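Local coordinates for protein glutathione S-transferase 2 (Onchocerca volvulus, PDB 1TU7) that catalyses the conjugation of glutathione to electrophilic substrates as a homodimeric pi-class transferase and appears to be central to the parasite's detoxification system, at residues T85-F90 and I147-Y152; R139-G144 and Q180-R185. All coordinates share one frame; numbering follows the deposited sequence.

Both contacts belong to the all-helical C-terminal domain of the transferase, and their centres lie about 12 Å apart. Along the chain the segments alternate, 85-90, 139-144, 147-152 and 180-185, so the two contacts cross. Contact 1 sets helix 81-107 against the start of helix 149-164; contact 2 sets the loop ahead of that helix against residues 180-185, the last part of helix 173-183 and what follows it. The loop binds them together: Asp151 OD1 probably accepts a hydrogen bond from Ile142 N at 2.8 Å, Leu143 packs on Ile87, and Ile147 on Arg185. Contact 1 faces the subunit interface and the glutathione-binding domain, whereas contact 2 lies away from the annotated sites.

Contact 1. Residues T85-F90 and I147-Y152; sequences TYIDMF and ISYADY
Ile87, on helix 81-107, fits its branched side chain into the corner formed by Ser148, Tyr149 and Ala150 where helix 149-164 begins. CG1 takes the crowded position between backbone N and carbonyl carbon (chi1 64°), and the extended second torsion carries CD1 on to the Tyr149 ring, 3.5 Å from CE2. The other branch, CG2, turns to the serine and lies 3.5 Å from Ser148 OG. Between them Ile87 CB faces the methyl of Ala150 at 4.0 Å. That methyl also touches Ile87 O, and the small residue lets the backbones come close, 5.7 Å from Ile87 CA to Ala150 CA. Tyr149, again with CG in the crowded position (chi1 66°), runs obliquely across Ile87 and brings its hydroxyl to the next residue, with Tyr149 OH 3.3 Å from Asp88 CA. The carboxylate of Asp88 turns elsewhere, to a salt bridge with Arg68 of the second subunit. Tyr149 also packs on Leu67, Arg68 and Ala71 of helix 63-73 in its own chain, so its ring joins the helical domain to the thioredoxin-like one. At the helix start, Ser148 N donates to the anti lone pair of Asp151 OD2 over 2.9 Å, and Ile147 CD1 rests 3.9 Å from Tyr152 CZ. The Ser-X-X-Asp sequence of residues 148-151 and this bond give the Asp half of a capping box, while Asp151 N bonds to the backbone Ser148 O; with Ile147 against Tyr152 they correspond to the N-capping box and hydrophobic staple known from the GST fold.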
loop_
_atom_site.group_PDB
_atom_site.type_symbol
_atom_site.label_atom_id
_atom_site.label_comp_id
_atom_site.label_asym_id
_atom_site.label_seq_id
_atom_site.Cartn_x
_atom_site.Cartn_y
_atom_site.Cartn_z
ATOM N N THR A 85 -9.753 8.690 5.506
ATOM C CA THR A 85 -8.605 9.066 4.724
ATOM C C THR A 85 -7.366 9.205 5.600
ATOM O O THR A 85 -6.277 8.754 5.242
ATOM C CB THR A 85 -8.886 10.391 4.028
ATOM O OG1 THR A 85 -9.984 10.227 3.129
ATOM C CG2 THR A 85 -7.720 10.860 3.198
ATOM N N TYR A 86 -7.533 9.839 6.758
ATOM C CA TYR A 86 -6.414 10.076 7.662
ATOM C C TYR A 86 -5.758 8.797 8.150
ATOM O O TYR A 86 -4.532 8.643 8.102
ATOM C CB TYR A 86 -6.868 10.922 8.860
ATOM C CG TYR A 86 -5.746 11.166 9.839
ATOM C CD1 TYR A 86 -5.781 10.670 11.100
ATOM C CD2 TYR A 86 -4.642 11.920 9.484
ATOM C CE1 TYR A 86 -4.777 10.880 12.002
ATOM C CE2 TYR A 86 -3.616 12.155 10.385
ATOM C CZ TYR A 86 -3.700 11.645 11.637
ATOM O OH TYR A 86 -2.682 11.872 12.551
ATOM N N ILE A 87 -6.561 7.848 8.612
ATOM C CA ILE A 87 -5.987 6.614 9.092
ATOM C C ILE A 87 -5.316 5.821 7.996
ATOM O O ILE A 87 -4.337 5.155 8.242
ATOM C CB ILE A 87 -6.995 5.757 9.861
ATOM C CG1 ILE A 87 -8.151 5.269 8.980
ATOM C CG2 ILE A 87 -7.422 6.512 11.109
ATOM C CD1 ILE A 87 -9.200 4.464 9.717
ATOM N N ASP A 88 -5.846 5.895 6.779
ATOM C CA ASP A 88 -5.241 5.234 5.621
ATOM C C ASP A 88 -3.905 5.856 5.334
ATOM O O ASP A 88 -2.886 5.183 5.219
ATOM C CB ASP A 88 -6.213 5.386 4.461
ATOM C CG ASP A 88 -5.849 4.652 3.242
ATOM O OD1 ASP A 88 -4.783 3.993 3.180
ATOM O OD2 ASP A 88 -6.658 4.717 2.264
ATOM N N MET A 89 -3.902 7.179 5.241
ATOM C CA MET A 89 -2.669 7.913 4.999
ATOM C C MET A 89 -1.617 7.542 6.071
ATOM O O MET A 89 -0.453 7.294 5.762
ATOM C CB MET A 89 -2.976 9.408 5.024
ATOM C CG MET A 89 -1.800 10.286 4.761
ATOM S SD MET A 89 -2.235 12.048 4.950
ATOM C CE MET A 89 -1.726 12.331 6.583
ATOM N N PHE A 90 -2.023 7.531 7.330
ATOM C CA PHE A 90 -1.128 7.201 8.437
ATOM C C PHE A 90 -0.582 5.771 8.275
ATOM O O PHE A 90 0.625 5.537 8.353
ATOM C CB PHE A 90 -1.875 7.365 9.774
ATOM C CG PHE A 90 -0.983 7.635 10.969
ATOM C CD1 PHE A 90 -1.133 8.791 11.696
ATOM C CD2 PHE A 90 -0.019 6.757 11.371
ATOM C CE1 PHE A 90 -0.321 9.086 12.736
ATOM C CE2 PHE A 90 0.788 7.060 12.457
ATOM C CZ PHE A 90 0.635 8.235 13.120
ATOM N N ILE A 147 -10.349 3.560 18.585
ATOM C CA ILE A 147 -9.367 2.748 17.910
ATOM C C ILE A 147 -9.708 2.574 16.447
ATOM O O ILE A 147 -10.882 2.569 16.051
ATOM C CB ILE A 147 -9.211 1.394 18.648
ATOM C CG1 ILE A 147 -7.915 0.689 18.178
ATOM C CG2 ILE A 147 -10.477 0.508 18.506
ATOM C CD1 ILE A 147 -7.069 0.167 19.245
ATOM N N SER A 148 -8.666 2.444 15.645
ATOM C CA SER A 148 -8.797 2.197 14.220
ATOM C C SER A 148 -7.768 1.178 13.785
ATOM O O SER A 148 -6.833 0.869 14.531
ATOM C CB SER A 148 -8.597 3.476 13.415
ATOM O OG SER A 148 -7.263 3.977 13.547
ATOM N N TYR A 149 -7.872 0.703 12.552
ATOM C CA TYR A 149 -6.945 -0.319 12.124
ATOM C C TYR A 149 -5.507 0.182 12.132
ATOM O O TYR A 149 -4.582 -0.609 12.341
ATOM C CB TYR A 149 -7.295 -0.899 10.770
ATOM C CG TYR A 149 -7.190 0.021 9.579
ATOM C CD1 TYR A 149 -6.023 0.068 8.820
ATOM C CD2 TYR A 149 -8.262 0.809 9.166
ATOM C CE1 TYR A 149 -5.905 0.874 7.728
ATOM C CE2 TYR A 149 -8.158 1.602 8.023
ATOM C CZ TYR A 149 -6.977 1.633 7.308
ATOM O OH TYR A 149 -6.902 2.418 6.168
ATOM N N ALA A 150 -5.315 1.477 11.884
ATOM C CA ALA A 150 -3.982 2.019 11.788
ATOM C C ALA A 150 -3.247 1.936 13.114
ATOM O O ALA A 150 -2.028 1.813 13.116
ATOM C CB ALA A 150 -4.004 3.465 11.283
ATOM N N ASP A 151 -3.966 1.955 14.233
ATOM C CA ASP A 151 -3.321 1.795 15.530
ATOM C C ASP A 151 -2.546 0.498 15.649
ATOM O O ASP A 151 -1.435 0.469 16.208
ATOM C CB ASP A 151 -4.344 1.882 16.662
ATOM C CG ASP A 151 -4.943 3.236 16.797
ATOM O OD1 ASP A 151 -4.184 4.228 16.929
ATOM O OD2 ASP A 151 -6.177 3.358 16.807
ATOM N N TYR A 152 -3.085 -0.585 15.122
ATOM C CA TYR A 152 -2.386 -1.874 15.208
ATOM C C TYR A 152 -1.129 -1.894 14.374
ATOM O O TYR A 152 -0.125 -2.451 14.761
ATOM C CB TYR A 152 -3.314 -3.034 14.804
ATOM C CG TYR A 152 -4.610 -3.053 15.606
ATOM C CD1 TYR A 152 -5.841 -2.814 14.977
ATOM C CD2 TYR A 152 -4.608 -3.258 16.976
ATOM C CE1 TYR A 152 -6.996 -2.824 15.699
ATOM C CE2 TYR A 152 -5.781 -3.263 17.700
ATOM C CZ TYR A 152 -6.954 -3.033 17.058
ATOM O OH TYR A 152 -8.121 -3.037 17.785
#

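Contact 2. Residues R139-G144 and Q180-R185; sequences RNLILG and QRMKDR
Arg181 leaves helix 173-183 with its CB pointing toward the loop 139-144 and crosses to it extended as far as CD and then bent. CG is anti to the backbone N (chi1 180°), and the next torsion is extended too, so CB and CG serve as a spacer. CD is the first atom to meet the loop: it lies against the amide end of Asn140 and 3.9 Å from Asn140 O, with the leucine methyl Leu141 CD2 a little further off. There the chain bends (chi3 -54°) and swings the guanidinium along the loop backbone, its plane 68° from that of the Asn140 amide. Arg181 NE donates in plane to a water 2.7 Å from it, and the same water donates to Asn140 O over 2.8 Å, bridging side chain and backbone. At the tip, Arg181 NH1 comes within 3.0 Å of Arg139 O. Beside these polar contacts Leu141 CD2 packs on Met182 SD at 3.8 Å, the methionine being bent at chi2 and chi3. The other methyl of Leu141, CD1, meets Arg185 NH1 tip to tip, while the guanidinium of Arg185 is anchored by a salt bridge to Asp23. A type I turn from Leu141 to Gly144 fixes the loop, the two residues exchanging backbone hydrogen bonds. Leu141 also touches Asp151 of helix 149-164 and Phe178 of helix 173-183, Met182 also packs on Tyr152 and Phe155, and Ile142 and Leu143 beyond face helix 81-107, so the loop joins three helices.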
loop_
_atom_site.group_PDB
_atom_site.type_symbol
_atom_site.label_atom_id
_atom_site.label_comp_id
_atom_site.label_asym_id
_atom_site.label_seq_id
_atom_site.Cartn_x
_atom_site.Cartn_y
_atom_site.Cartn_z
ATOM N N ARG A 139 -2.142 12.030 22.369
ATOM C CA ARG A 139 -2.008 11.497 23.715
ATOM C C ARG A 139 -2.842 10.250 23.950
ATOM O O ARG A 139 -2.820 9.677 25.039
ATOM C CB ARG A 139 -2.414 12.575 24.727
ATOM C CG ARG A 139 -1.488 13.775 24.647
ATOM C CD ARG A 139 -1.004 14.304 25.973
ATOM N NE ARG A 139 0.175 15.159 25.816
ATOM C CZ ARG A 139 1.426 14.853 26.193
ATOM N NH1 ARG A 139 1.728 13.681 26.744
ATOM N NH2 ARG A 139 2.390 15.748 26.013
ATOM N N ASN A 140 -3.560 9.814 22.922
ATOM C CA ASN A 140 -4.358 8.605 23.021
ATOM C C ASN A 140 -4.086 7.722 21.794
ATOM O O ASN A 140 -2.992 7.189 21.662
ATOM C CB ASN A 140 -5.839 8.982 23.251
ATOM C CG ASN A 140 -6.678 7.849 23.857
ATOM O OD1 ASN A 140 -7.856 8.060 24.259
ATOM N ND2 ASN A 140 -6.105 6.694 23.974
ATOM N N LEU A 141 -5.052 7.573 20.911
ATOM C CA LEU A 141 -4.883 6.749 19.713
ATOM C C LEU A 141 -4.814 7.621 18.465
ATOM O O LEU A 141 -4.927 8.861 18.514
ATOM C CB LEU A 141 -6.006 5.712 19.620
ATOM C CG LEU A 141 -6.162 4.834 20.882
ATOM C CD1 LEU A 141 -7.451 3.998 20.839
ATOM C CD2 LEU A 141 -4.922 3.977 21.063
ATOM N N ILE A 142 -4.677 7.011 17.286
ATOM C CA ILE A 142 -4.488 7.811 16.089
ATOM C C ILE A 142 -5.662 8.752 15.832
ATOM O O ILE A 142 -5.460 9.891 15.452
ATOM C CB ILE A 142 -4.159 6.891 14.894
ATOM C CG1 ILE A 142 -2.719 6.383 15.014
ATOM C CG2 ILE A 142 -4.325 7.600 13.562
ATOM C CD1 ILE A 142 -2.397 5.239 14.098
ATOM N N LEU A 143 -6.886 8.301 16.080
ATOM C CA LEU A 143 -8.052 9.172 15.876
ATOM C C LEU A 143 -8.464 9.920 17.128
ATOM O O LEU A 143 -9.446 10.678 17.101
ATOM C CB LEU A 143 -9.247 8.384 15.329
ATOM C CG LEU A 143 -9.106 7.982 13.862
ATOM C CD1 LEU A 143 -10.339 7.141 13.429
ATOM C CD2 LEU A 143 -8.908 9.221 12.973
ATOM N N GLY A 144 -7.711 9.736 18.211
ATOM C CA GLY A 144 -8.096 10.257 19.524
ATOM C C GLY A 144 -8.598 9.157 20.440
ATOM O O GLY A 144 -7.830 8.310 20.874
ATOM N N GLN A 180 3.101 1.895 24.597
ATOM C CA GLN A 180 2.809 1.267 25.884
ATOM C C GLN A 180 1.305 1.197 26.081
ATOM O O GLN A 180 0.817 0.236 26.646
ATOM C CB GLN A 180 3.476 2.027 27.057
ATOM C CG GLN A 180 3.426 1.221 28.385
ATOM C CD GLN A 180 4.154 -0.123 28.291
ATOM O OE1 GLN A 180 5.325 -0.154 27.936
ATOM N NE2 GLN A 180 3.460 -1.239 28.619
ATOM N N ARG A 181 0.579 2.211 25.624
ATOM C CA ARG A 181 -0.877 2.221 25.767
ATOM C C ARG A 181 -1.509 1.049 25.032
ATOM O O ARG A 181 -2.406 0.378 25.545
ATOM C CB ARG A 181 -1.426 3.542 25.247
ATOM C CG ARG A 181 -2.924 3.665 25.345
ATOM C CD ARG A 181 -3.462 4.993 24.858
ATOM N NE ARG A 181 -2.827 6.131 25.512
ATOM C CZ ARG A 181 -2.992 6.520 26.783
ATOM N NH1 ARG A 181 -2.327 7.592 27.209
ATOM N NH2 ARG A 181 -3.808 5.872 27.630
ATOM N N MET A 182 -1.014 0.788 23.821
ATOM C CA MET A 182 -1.505 -0.342 23.046
ATOM C C MET A 182 -1.193 -1.672 23.710
ATOM O O MET A 182 -2.048 -2.569 23.802
ATOM C CB MET A 182 -0.895 -0.292 21.649
ATOM C CG MET A 182 -1.510 0.835 20.819
ATOM S SD MET A 182 -3.253 0.603 20.340
ATOM C CE MET A 182 -3.102 -0.823 19.256
ATOM N N LYS A 183 0.030 -1.787 24.207
ATOM C CA LYS A 183 0.488 -3.026 24.822
ATOM C C LYS A 183 -0.298 -3.287 26.103
ATOM O O LYS A 183 -0.445 -4.423 26.519
ATOM C CB LYS A 183 1.985 -2.960 25.124
ATOM C CG LYS A 183 2.645 -4.315 25.341
ATOM C CD LYS A 183 4.152 -4.134 25.444
ATOM C CE LYS A 183 4.877 -5.300 26.108
ATOM N NZ LYS A 183 6.346 -5.035 26.056
ATOM N N ASP A 184 -0.827 -2.230 26.710
ATOM C CA ASP A 184 -1.562 -2.354 27.969
ATOM C C ASP A 184 -3.023 -2.706 27.752
ATOM O O ASP A 184 -3.741 -3.032 28.716
ATOM C CB ASP A 184 -1.477 -1.054 28.762
ATOM C CG ASP A 184 -0.154 -0.864 29.461
ATOM O OD1 ASP A 184 0.075 0.276 29.930
ATOM O OD2 ASP A 184 0.686 -1.768 29.576
ATOM N N ARG A 185 -3.521 -2.637 26.519
ATOM C CA ARG A 185 -4.882 -3.088 26.271
ATOM C C ARG A 185 -4.959 -4.553 26.670
ATOM O O ARG A 185 -4.069 -5.311 26.328
ATOM C CB ARG A 185 -5.259 -2.879 24.821
ATOM C CG ARG A 185 -5.250 -1.405 24.434
ATOM C CD ARG A 185 -5.431 -1.157 22.968
ATOM N NE ARG A 185 -6.740 -1.553 22.463
ATOM C CZ ARG A 185 -7.822 -0.792 22.459
ATOM N NH1 ARG A 185 -7.792 0.423 22.952
ATOM N NH2 ARG A 185 -8.927 -1.250 21.912
HETATM O O HOH W 1 -1.072 7.196 23.688
#